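Local atomic coordinates of ribose-phosphate pyrophosphokinase (Mycobacterium smegmatis, PDB entry 5MP7), a protein that probably makes the central metabolite phosphoribosyl pyrophosphate by transferring the pyrophosphoryl group of ATP to the 1-hydroxyl of ribose 5-phosphate. Residues E170-R181 with D220-D231; A155-I163 with E186-G194. All coordinates share one frame; numbering follows the deposited sequence.

Contact 1: E170-R181 with D220-D231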
loop_
_atom_site.group_PDB
_atom_site.type_symbol
_atom_site.label_atom_id
_atom_site.label_comp_id
_atom_site.label_asym_id
_atom_site.label_seq_id
_atom_site.Cartn_x
_atom_site.Cartn_y
_atom_site.Cartn_z
ATOM N N GLU A 170 50.534 -58.762 35.623
ATOM C CA GLU A 170 49.881 -58.067 36.713
ATOM C C GLU A 170 49.108 -59.005 37.637
ATOM O O GLU A 170 48.801 -60.148 37.273
ATOM C CB GLU A 170 48.954 -56.983 36.155
ATOM C CG GLU A 170 49.668 -55.932 35.339
ATOM C CD GLU A 170 50.441 -54.974 36.210
ATOM O OE1 GLU A 170 49.910 -53.842 36.428
ATOM O OE2 GLU A 170 51.539 -55.381 36.675
ATOM N N ASP A 171 48.805 -58.479 38.824
ATOM C CA ASP A 171 48.000 -59.138 39.845
ATOM C C ASP A 171 46.564 -58.591 39.695
ATOM O O ASP A 171 46.270 -57.472 40.120
ATOM C CB ASP A 171 48.605 -58.816 41.223
ATOM C CG ASP A 171 47.990 -59.619 42.365
ATOM O OD1 ASP A 171 48.127 -60.842 42.263
ATOM O OD2 ASP A 171 47.447 -59.066 43.358
ATOM N N MET A 172 45.691 -59.379 39.064
ATOM C CA MET A 172 44.396 -58.884 38.584
ATOM C C MET A 172 43.191 -59.191 39.494
ATOM O O MET A 172 43.131 -60.223 40.111
ATOM C CB MET A 172 44.136 -59.426 37.173
ATOM C CG MET A 172 45.082 -58.850 36.110
ATOM S SD MET A 172 44.685 -59.362 34.406
ATOM C CE MET A 172 45.298 -61.050 34.357
ATOM N N VAL A 173 42.243 -58.265 39.543
ATOM C CA VAL A 173 40.920 -58.551 40.045
ATOM C C VAL A 173 39.904 -58.029 38.991
ATOM O O VAL A 173 40.078 -56.941 38.415
ATOM C CB VAL A 173 40.708 -57.968 41.478
ATOM C CG1 VAL A 173 40.717 -56.453 41.481
ATOM C CG2 VAL A 173 39.396 -58.430 42.093
ATOM N N VAL A 174 38.886 -58.838 38.665
ATOM C CA VAL A 174 37.843 -58.409 37.740
ATOM C C VAL A 174 36.797 -57.710 38.570
ATOM O O VAL A 174 36.391 -58.232 39.588
ATOM C CB VAL A 174 37.265 -59.580 36.948
ATOM C CG1 VAL A 174 36.224 -59.092 35.983
ATOM C CG2 VAL A 174 38.341 -60.244 36.133
ATOM N N VAL A 175 36.374 -56.525 38.155
ATOM C CA VAL A 175 35.395 -55.725 38.911
ATOM C C VAL A 175 34.185 -55.408 38.047
ATOM O O VAL A 175 34.319 -54.911 36.924
ATOM C CB VAL A 175 35.999 -54.411 39.388
ATOM C CG1 VAL A 175 35.018 -53.649 40.255
ATOM C CG2 VAL A 175 37.278 -54.679 40.157
ATOM N N SER A 176 33.003 -55.670 38.573
ATOM C CA SER A 176 31.772 -55.278 37.909
ATOM C C SER A 176 31.292 -53.928 38.453
ATOM O O SER A 176 31.205 -53.730 39.652
ATOM C CB SER A 176 30.701 -56.324 38.137
ATOM O OG SER A 176 29.557 -55.997 37.364
ATOM N N PRO A 177 30.975 -52.982 37.576
ATOM C CA PRO A 177 30.593 -51.640 38.044
ATOM C C PRO A 177 29.206 -51.582 38.675
ATOM O O PRO A 177 28.850 -50.557 39.257
ATOM C CB PRO A 177 30.661 -50.777 36.787
ATOM C CG PRO A 177 30.624 -51.738 35.649
ATOM C CD PRO A 177 30.965 -53.103 36.120
ATOM N N ASP A 178 28.422 -52.651 38.541
ATOM C CA ASP A 178 27.128 -52.752 39.229
ATOM C C ASP A 178 26.674 -54.205 39.359
ATOM O O ASP A 178 27.258 -55.116 38.765
ATOM C CB ASP A 178 26.034 -51.968 38.497
ATOM C CG ASP A 178 25.465 -52.742 37.272
ATOM O OD1 ASP A 178 26.250 -53.213 36.402
ATOM O OD2 ASP A 178 24.221 -52.930 37.215
ATOM N N SER A 179 25.613 -54.389 40.132
ATOM C CA SER A 179 25.130 -55.720 40.485
ATOM C C SER A 179 24.617 -56.532 39.292
ATOM O O SER A 179 24.607 -57.768 39.343
ATOM C CB SER A 179 24.038 -55.587 41.536
ATOM O OG SER A 179 23.052 -54.676 41.093
ATOM N N GLY A 180 24.152 -55.849 38.241
ATOM C CA GLY A 180 23.617 -56.545 37.077
ATOM C C GLY A 180 24.620 -57.357 36.288
ATOM O O GLY A 180 24.275 -58.300 35.621
ATOM N N ARG A 181 25.878 -56.964 36.343
ATOM C CA ARG A 181 26.878 -57.474 35.444
ATOM C C ARG A 181 27.869 -58.470 36.087
ATOM O O ARG A 181 28.851 -58.917 35.477
ATOM C CB ARG A 181 27.508 -56.171 35.004
ATOM C CG ARG A 181 28.694 -56.138 34.112
ATOM C CD ARG A 181 28.402 -56.411 32.649
ATOM N NE ARG A 181 29.664 -56.700 31.956
ATOM C CZ ARG A 181 29.780 -57.255 30.751
ATOM N NH1 ARG A 181 28.722 -57.590 30.015
ATOM N NH2 ARG A 181 30.997 -57.449 30.272
ATOM N N ASP A 220 38.241 -57.364 47.767
ATOM C CA ASP A 220 39.541 -56.720 47.995
ATOM C C ASP A 220 40.237 -56.337 46.702
ATOM O O ASP A 220 40.577 -57.202 45.874
ATOM C CB ASP A 220 40.480 -57.606 48.824
ATOM C CG ASP A 220 41.775 -56.860 49.238
ATOM O OD1 ASP A 220 41.674 -55.840 49.949
ATOM O OD2 ASP A 220 42.896 -57.268 48.862
ATOM N N VAL A 221 40.462 -55.039 46.541
ATOM C CA VAL A 221 41.152 -54.523 45.368
ATOM C C VAL A 221 42.457 -53.813 45.701
ATOM O O VAL A 221 43.198 -53.444 44.802
ATOM C CB VAL A 221 40.264 -53.563 44.562
ATOM C CG1 VAL A 221 38.956 -54.231 44.211
ATOM C CG2 VAL A 221 40.012 -52.267 45.312
ATOM N N LYS A 222 42.764 -53.688 46.979
ATOM C CA LYS A 222 43.960 -53.005 47.462
ATOM C C LYS A 222 45.249 -53.537 46.831
ATOM O O LYS A 222 45.549 -54.731 46.952
ATOM C CB LYS A 222 44.027 -53.247 48.967
ATOM C CG LYS A 222 45.323 -52.902 49.679
ATOM C CD LYS A 222 45.753 -54.169 50.428
ATOM C CE LYS A 222 46.739 -53.952 51.523
ATOM N NZ LYS A 222 48.103 -53.981 50.972
ATOM N N GLY A 223 45.990 -52.657 46.151
ATOM C CA GLY A 223 47.219 -53.023 45.462
ATOM C C GLY A 223 47.068 -53.844 44.192
ATOM O O GLY A 223 48.054 -54.355 43.659
ATOM N N LYS A 224 45.854 -53.983 43.678
ATOM C CA LYS A 224 45.623 -54.869 42.528
ATOM C C LYS A 224 45.343 -54.075 41.277
ATOM O O LYS A 224 44.912 -52.921 41.353
ATOM C CB LYS A 224 44.436 -55.794 42.797
ATOM C CG LYS A 224 44.530 -56.613 44.080
ATOM C CD LYS A 224 44.909 -58.024 43.783
ATOM C CE LYS A 224 44.855 -58.932 44.965
ATOM N NZ LYS A 224 44.761 -60.339 44.510
ATOM N N THR A 225 45.578 -54.710 40.134
ATOM C CA THR A 225 45.214 -54.152 38.824
ATOM C C THR A 225 43.784 -54.534 38.521
ATOM O O THR A 225 43.499 -55.693 38.257
ATOM C CB THR A 225 46.154 -54.694 37.742
ATOM O OG1 THR A 225 47.492 -54.304 38.072
ATOM C CG2 THR A 225 45.811 -54.132 36.372
ATOM N N CYS A 226 42.881 -53.561 38.557
ATOM C CA CYS A 226 41.452 -53.801 38.344
ATOM C C CYS A 226 41.048 -53.781 36.874
ATOM O O CYS A 226 41.327 -52.825 36.201
ATOM C CB CYS A 226 40.645 -52.741 39.049
ATOM S SG CYS A 226 40.880 -52.857 40.822
ATOM N N ILE A 227 40.347 -54.824 36.426
ATOM C CA ILE A 227 39.725 -54.872 35.129
ATOM C C ILE A 227 38.239 -54.564 35.329
ATOM O O ILE A 227 37.478 -55.430 35.751
ATOM C CB ILE A 227 39.840 -56.268 34.487
ATOM C CG1 ILE A 227 41.235 -56.880 34.656
ATOM C CG2 ILE A 227 39.471 -56.209 33.021
ATOM C CD1 ILE A 227 42.379 -56.109 34.043
ATOM N N LEU A 228 37.842 -53.332 35.033
ATOM C CA LEU A 228 36.463 -52.892 35.135
ATOM C C LEU A 228 35.753 -53.241 33.851
ATOM O O LEU A 228 36.081 -52.723 32.786
ATOM C CB LEU A 228 36.428 -51.396 35.292
ATOM C CG LEU A 228 35.305 -50.627 35.940
ATOM C CD1 LEU A 228 34.652 -51.391 37.061
ATOM C CD2 LEU A 228 35.876 -49.305 36.421
ATOM N N THR A 229 34.778 -54.133 33.919
ATOM C CA THR A 229 34.161 -54.662 32.706
ATOM C C THR A 229 32.681 -54.263 32.621
ATOM O O THR A 229 31.941 -54.403 33.569
ATOM C CB THR A 229 34.397 -56.189 32.572
ATOM O OG1 THR A 229 33.903 -56.633 31.312
ATOM C CG2 THR A 229 33.722 -56.958 33.661
ATOM N N ASP A 230 32.271 -53.759 31.467
ATOM C CA ASP A 230 30.874 -53.450 31.219
ATOM C C ASP A 230 30.483 -53.817 29.786
ATOM O O ASP A 230 31.323 -54.023 28.937
ATOM C CB ASP A 230 30.592 -51.964 31.507
ATOM C CG ASP A 230 29.191 -51.729 32.159
ATOM O OD1 ASP A 230 28.403 -52.688 32.267
ATOM O OD2 ASP A 230 28.880 -50.588 32.611
ATOM N N ASP A 231 29.198 -53.965 29.533
ATOM C CA ASP A 231 28.690 -54.168 28.184
ATOM C C ASP A 231 28.890 -52.969 27.284
ATOM O O ASP A 231 29.314 -53.123 26.127
ATOM C CB ASP A 231 27.218 -54.624 28.220
ATOM C CG ASP A 231 26.271 -53.589 28.855
ATOM O OD1 ASP A 231 26.729 -52.749 29.671
ATOM O OD2 ASP A 231 25.050 -53.637 28.577
#
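Arg181 reaches Thr229 because its CG stands anti to the backbone N (chi1 176°) and the chain then bends at chi2 (77°), laying the guanidinium across the end of the neighbouring strand. Its NH2 gives a hydrogen bond to Thr229 OG1 at 3.2 Å, with the hydroxyl lying in the guanidinium plane. One face of the same group is covered by the 230-231 peptide: Asp231 N sits over its centre, 3.6 Å from Arg181 CZ. Asp230 OD1 lies well out of that plane, 4.2 Å from Arg181 NE, so any attraction would be one of charge alone, with no N-H pointing at it. Behind this end, strands 172-176 and 225-230 run parallel. Val173 and Val175 each offer N-H and C=O to the partner strand; Val175 N to Ile227 O, at 2.9 Å, is a nearly straight bond. These are neighbouring strands in the mixed sheet of the C-terminal, phosphoribosyltransferase-like domain, at the switch point where the sheet grows outward in both directions. Helix 182-191 covers the Val174 and Thr229 face, while helix 237-248 packs on Leu228 from the other. At the C-terminal ends of the two strands stand Asp178, predicted to bind magnesium, and Asp230, predicted to bind ribose 5-phosphate; Asp231 OD2 is hydrogen-bonded to His138, another predicted magnesium ligand. On the Leu228 face, Val173 CG1 comes 3.7 Å from Cys226 SG, and Val175 CG1 lies 3.9 Å from Leu228 CD1. Pro177 continues this row, its CB 4.0 Å from Leu228 CD1. At the far end, Glu170 and Thr225 cross at about a right angle, and Thr225 OG1 donates to Glu170 OE1 over 3.0 Å, meeting the carboxylate from above its plane.

Contact 2: A155-I163 with E186-G194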
loop_
_atom_site.group_PDB
_atom_site.type_symbol
_atom_site.label_atom_id
_atom_site.label_comp_id
_atom_site.label_asym_id
_atom_site.label_seq_id
_atom_site.Cartn_x
_atom_site.Cartn_y
_atom_site.Cartn_z
ATOM N N ALA A 155 32.270 -60.911 22.290
ATOM C CA ALA A 155 33.591 -60.304 22.132
ATOM C C ALA A 155 34.552 -60.664 23.278
ATOM O O ALA A 155 35.682 -60.201 23.304
ATOM C CB ALA A 155 33.433 -58.789 22.049
ATOM N N GLN A 156 34.074 -61.440 24.246
ATOM C CA GLN A 156 34.838 -61.785 25.420
ATOM C C GLN A 156 36.228 -62.347 25.115
ATOM O O GLN A 156 37.190 -61.891 25.698
ATOM C CB GLN A 156 34.077 -62.797 26.249
ATOM C CG GLN A 156 34.745 -63.103 27.560
ATOM C CD GLN A 156 33.964 -64.115 28.355
ATOM O OE1 GLN A 156 32.750 -64.335 28.154
ATOM N NE2 GLN A 156 34.660 -64.761 29.256
ATOM N N LYS A 157 36.311 -63.355 24.259
ATOM C CA LYS A 157 37.590 -63.922 23.873
ATOM C C LYS A 157 38.513 -62.862 23.275
ATOM O O LYS A 157 39.694 -62.849 23.562
ATOM C CB LYS A 157 37.428 -65.072 22.887
ATOM C CG LYS A 157 36.993 -66.379 23.537
ATOM C CD LYS A 157 37.384 -67.571 22.666
ATOM C CE LYS A 157 37.153 -68.902 23.365
ATOM N NZ LYS A 157 35.783 -69.415 23.112
ATOM N N LEU A 158 37.963 -61.989 22.446
ATOM C CA LEU A 158 38.719 -60.930 21.829
ATOM C C LEU A 158 39.266 -59.937 22.873
ATOM O O LEU A 158 40.445 -59.579 22.827
ATOM C CB LEU A 158 37.851 -60.204 20.782
ATOM C CG LEU A 158 38.381 -58.931 20.106
ATOM C CD1 LEU A 158 39.490 -59.258 19.094
ATOM C CD2 LEU A 158 37.216 -58.218 19.427
ATOM N N LEU A 159 38.420 -59.481 23.780
ATOM C CA LEU A 159 38.837 -58.513 24.785
ATOM C C LEU A 159 39.779 -59.121 25.840
ATOM O O LEU A 159 40.753 -58.486 26.198
ATOM C CB LEU A 159 37.647 -57.854 25.444
ATOM C CG LEU A 159 36.762 -56.976 24.536
ATOM C CD1 LEU A 159 35.339 -56.835 25.087
ATOM C CD2 LEU A 159 37.340 -55.591 24.377
ATOM N N THR A 160 39.527 -60.344 26.297
ATOM C CA THR A 160 40.373 -60.972 27.318
ATOM C C THR A 160 41.658 -61.451 26.721
ATOM O O THR A 160 42.654 -61.458 27.393
ATOM C CB THR A 160 39.681 -62.149 28.087
ATOM O OG1 THR A 160 39.229 -63.157 27.185
ATOM C CG2 THR A 160 38.478 -61.627 28.873
ATOM N N GLY A 161 41.638 -61.870 25.465
ATOM C CA GLY A 161 42.856 -62.200 24.736
ATOM C C GLY A 161 43.815 -61.017 24.685
ATOM O O GLY A 161 45.004 -61.167 24.898
ATOM N N TYR A 162 43.293 -59.828 24.434
ATOM C CA TYR A 162 44.125 -58.621 24.391
ATOM C C TYR A 162 44.653 -58.285 25.790
ATOM O O TYR A 162 45.826 -57.972 25.957
ATOM C CB TYR A 162 43.345 -57.464 23.808
ATOM C CG TYR A 162 44.045 -56.143 23.887
ATOM C CD1 TYR A 162 43.884 -55.330 24.995
ATOM C CD2 TYR A 162 44.830 -55.677 22.837
ATOM C CE1 TYR A 162 44.515 -54.102 25.082
ATOM C CE2 TYR A 162 45.454 -54.443 22.904
ATOM C CZ TYR A 162 45.279 -53.671 24.034
ATOM O OH TYR A 162 45.884 -52.459 24.140
ATOM N N ILE A 163 43.785 -58.334 26.785
ATOM C CA ILE A 163 44.187 -58.068 28.167
ATOM C C ILE A 163 45.194 -59.094 28.676
ATOM O O ILE A 163 46.139 -58.728 29.363
ATOM C CB ILE A 163 42.966 -58.009 29.103
ATOM C CG1 ILE A 163 42.172 -56.734 28.807
ATOM C CG2 ILE A 163 43.371 -58.007 30.565
ATOM C CD1 ILE A 163 40.803 -56.702 29.425
ATOM N N GLU A 186 32.236 -62.671 36.250
ATOM C CA GLU A 186 32.659 -64.002 36.679
ATOM C C GLU A 186 33.221 -64.814 35.522
ATOM O O GLU A 186 34.217 -65.491 35.677
ATOM C CB GLU A 186 31.487 -64.750 37.331
ATOM C CG GLU A 186 31.869 -65.938 38.221
ATOM C CD GLU A 186 30.648 -66.604 38.873
ATOM O OE1 GLU A 186 30.604 -66.737 40.134
ATOM O OE2 GLU A 186 29.706 -66.984 38.113
ATOM N N LYS A 187 32.586 -64.735 34.359
ATOM C CA LYS A 187 33.100 -65.400 33.140
ATOM C C LYS A 187 34.487 -64.883 32.719
ATOM O O LYS A 187 35.341 -65.648 32.320
ATOM C CB LYS A 187 32.126 -65.244 31.956
ATOM C CG LYS A 187 30.793 -65.995 32.086
ATOM C CD LYS A 187 29.994 -66.055 30.768
ATOM C CE LYS A 187 30.188 -67.225 29.850
ATOM N NZ LYS A 187 30.476 -68.539 30.451
ATOM N N TRP A 188 34.702 -63.587 32.843
ATOM C CA TRP A 188 35.983 -62.996 32.503
ATOM C C TRP A 188 37.069 -63.467 33.449
ATOM O O TRP A 188 38.187 -63.726 33.036
ATOM C CB TRP A 188 35.902 -61.466 32.564
ATOM C CG TRP A 188 35.279 -60.863 31.383
ATOM C CD1 TRP A 188 34.134 -61.238 30.796
ATOM C CD2 TRP A 188 35.749 -59.737 30.672
ATOM N NE1 TRP A 188 33.850 -60.421 29.738
ATOM C CE2 TRP A 188 34.838 -59.483 29.645
ATOM C CE3 TRP A 188 36.869 -58.923 30.798
ATOM C CZ2 TRP A 188 35.008 -58.445 28.733
ATOM C CZ3 TRP A 188 37.055 -57.905 29.890
ATOM C CH2 TRP A 188 36.126 -57.670 28.870
ATOM N N ALA A 189 36.760 -63.492 34.738
ATOM C CA ALA A 189 37.738 -63.918 35.748
ATOM C C ALA A 189 38.204 -65.334 35.458
ATOM O O ALA A 189 39.390 -65.627 35.591
ATOM C CB ALA A 189 37.154 -63.823 37.127
ATOM N N ASP A 190 37.288 -66.196 35.022
ATOM C CA ASP A 190 37.640 -67.572 34.608
ATOM C C ASP A 190 38.580 -67.569 33.380
ATOM O O ASP A 190 39.593 -68.254 33.364
ATOM C CB ASP A 190 36.378 -68.429 34.326
ATOM C CG ASP A 190 35.592 -68.817 35.609
ATOM O OD1 ASP A 190 36.196 -68.861 36.698
ATOM O OD2 ASP A 190 34.365 -69.100 35.548
ATOM N N SER A 191 38.252 -66.750 32.381
ATOM C CA SER A 191 39.069 -66.583 31.155
ATOM C C SER A 191 40.471 -66.038 31.432
ATOM O O SER A 191 41.395 -66.331 30.687
ATOM C CB SER A 191 38.398 -65.596 30.201
ATOM O OG SER A 191 38.444 -64.299 30.792
ATOM N N LEU A 192 40.606 -65.213 32.474
ATOM C CA LEU A 192 41.894 -64.619 32.850
ATOM C C LEU A 192 42.734 -65.468 33.818
ATOM O O LEU A 192 43.675 -64.945 34.431
ATOM C CB LEU A 192 41.646 -63.225 33.456
ATOM C CG LEU A 192 41.004 -62.253 32.469
ATOM C CD1 LEU A 192 40.601 -60.964 33.152
ATOM C CD2 LEU A 192 41.974 -61.946 31.330
ATOM N N GLY A 193 42.379 -66.747 33.986
ATOM C CA GLY A 193 43.118 -67.678 34.850
ATOM C C GLY A 193 42.593 -67.860 36.270
ATOM O O GLY A 193 43.354 -68.207 37.170
ATOM N N GLY A 194 41.305 -67.626 36.495
ATOM C CA GLY A 194 40.699 -67.811 37.818
ATOM C C GLY A 194 41.088 -66.767 38.857
ATOM O O GLY A 194 41.325 -67.096 40.004
#
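Trp188 pushes its indole as a knob into a hole on helix 156-167 made by Gln156, Leu159, Thr160 and Ile163, joining two helices on one face of the mixed sheet of the C-terminal, phosphoribosyltransferase-like domain. Over one face of the ring stands Thr160 CG2, in a CH-pi contact 4.0 Å from the centroid of the six-membered ring and 24° off its normal. Farther out along the benzo part, Leu159 CB lies 3.8 Å from Trp188 CH2, and Ile163 CD1 comes to 4.0 Å from Trp188 CZ3, its side chain running at about a right angle to the indole. At the pyrrole end, Gln156 slides past the ring in the opposite direction, its CG 3.6 Å from Trp188 NE1 and its amide tilted only 17° from the indole plane. That glutamine is fully extended beyond CG, which carries the amide across to the second helix, near the backbone of Lys187.

What sets the threonine is its own helix: OG1 lies between the backbone N and the carbonyl carbon (chi1 57°) and donates to Gln156 O at 2.8 Å, an oxygen that also takes the N-H of Thr160. With the hydroxyl tied back in this way, CG2 is the branch turned onto the tryptophan. One turn after Trp188, Leu192 wedges in just where the second helix ends, bringing its CD2 to 4.0 Å from Thr160 CB. On the sheet side, Ile163 and Trp188 both touch Ala257 of strand 253-258. The helix that carries the tryptophan closes with a Schellman motif, Gly193 at positive phi being its C-prime residue and Gly194 N reaching back to Ala189 O at 2.9 Å.

Of the parts involved, helix 156-167 comes first along the chain from the N terminus and runs through a short loop into strand 172-176, which leads to helix 182-191. Contact 2 closes the loop between the two helices, with that strand lying in between. Contact 1 starts at the strand and closes a longer loop on strand 225-230, which takes in helix 182-191 and strand 197-202, so the two contacts cross. Strands 172-176 and 197-202 with the helix between them form a beta-alpha-beta unit. The helix pair lies directly on the strand pair: Ile163 CD1 meets Ile227 CG2, Trp188 CZ2 meets Thr229 OG1, and Leu192 CD1 meets Val174 CG2.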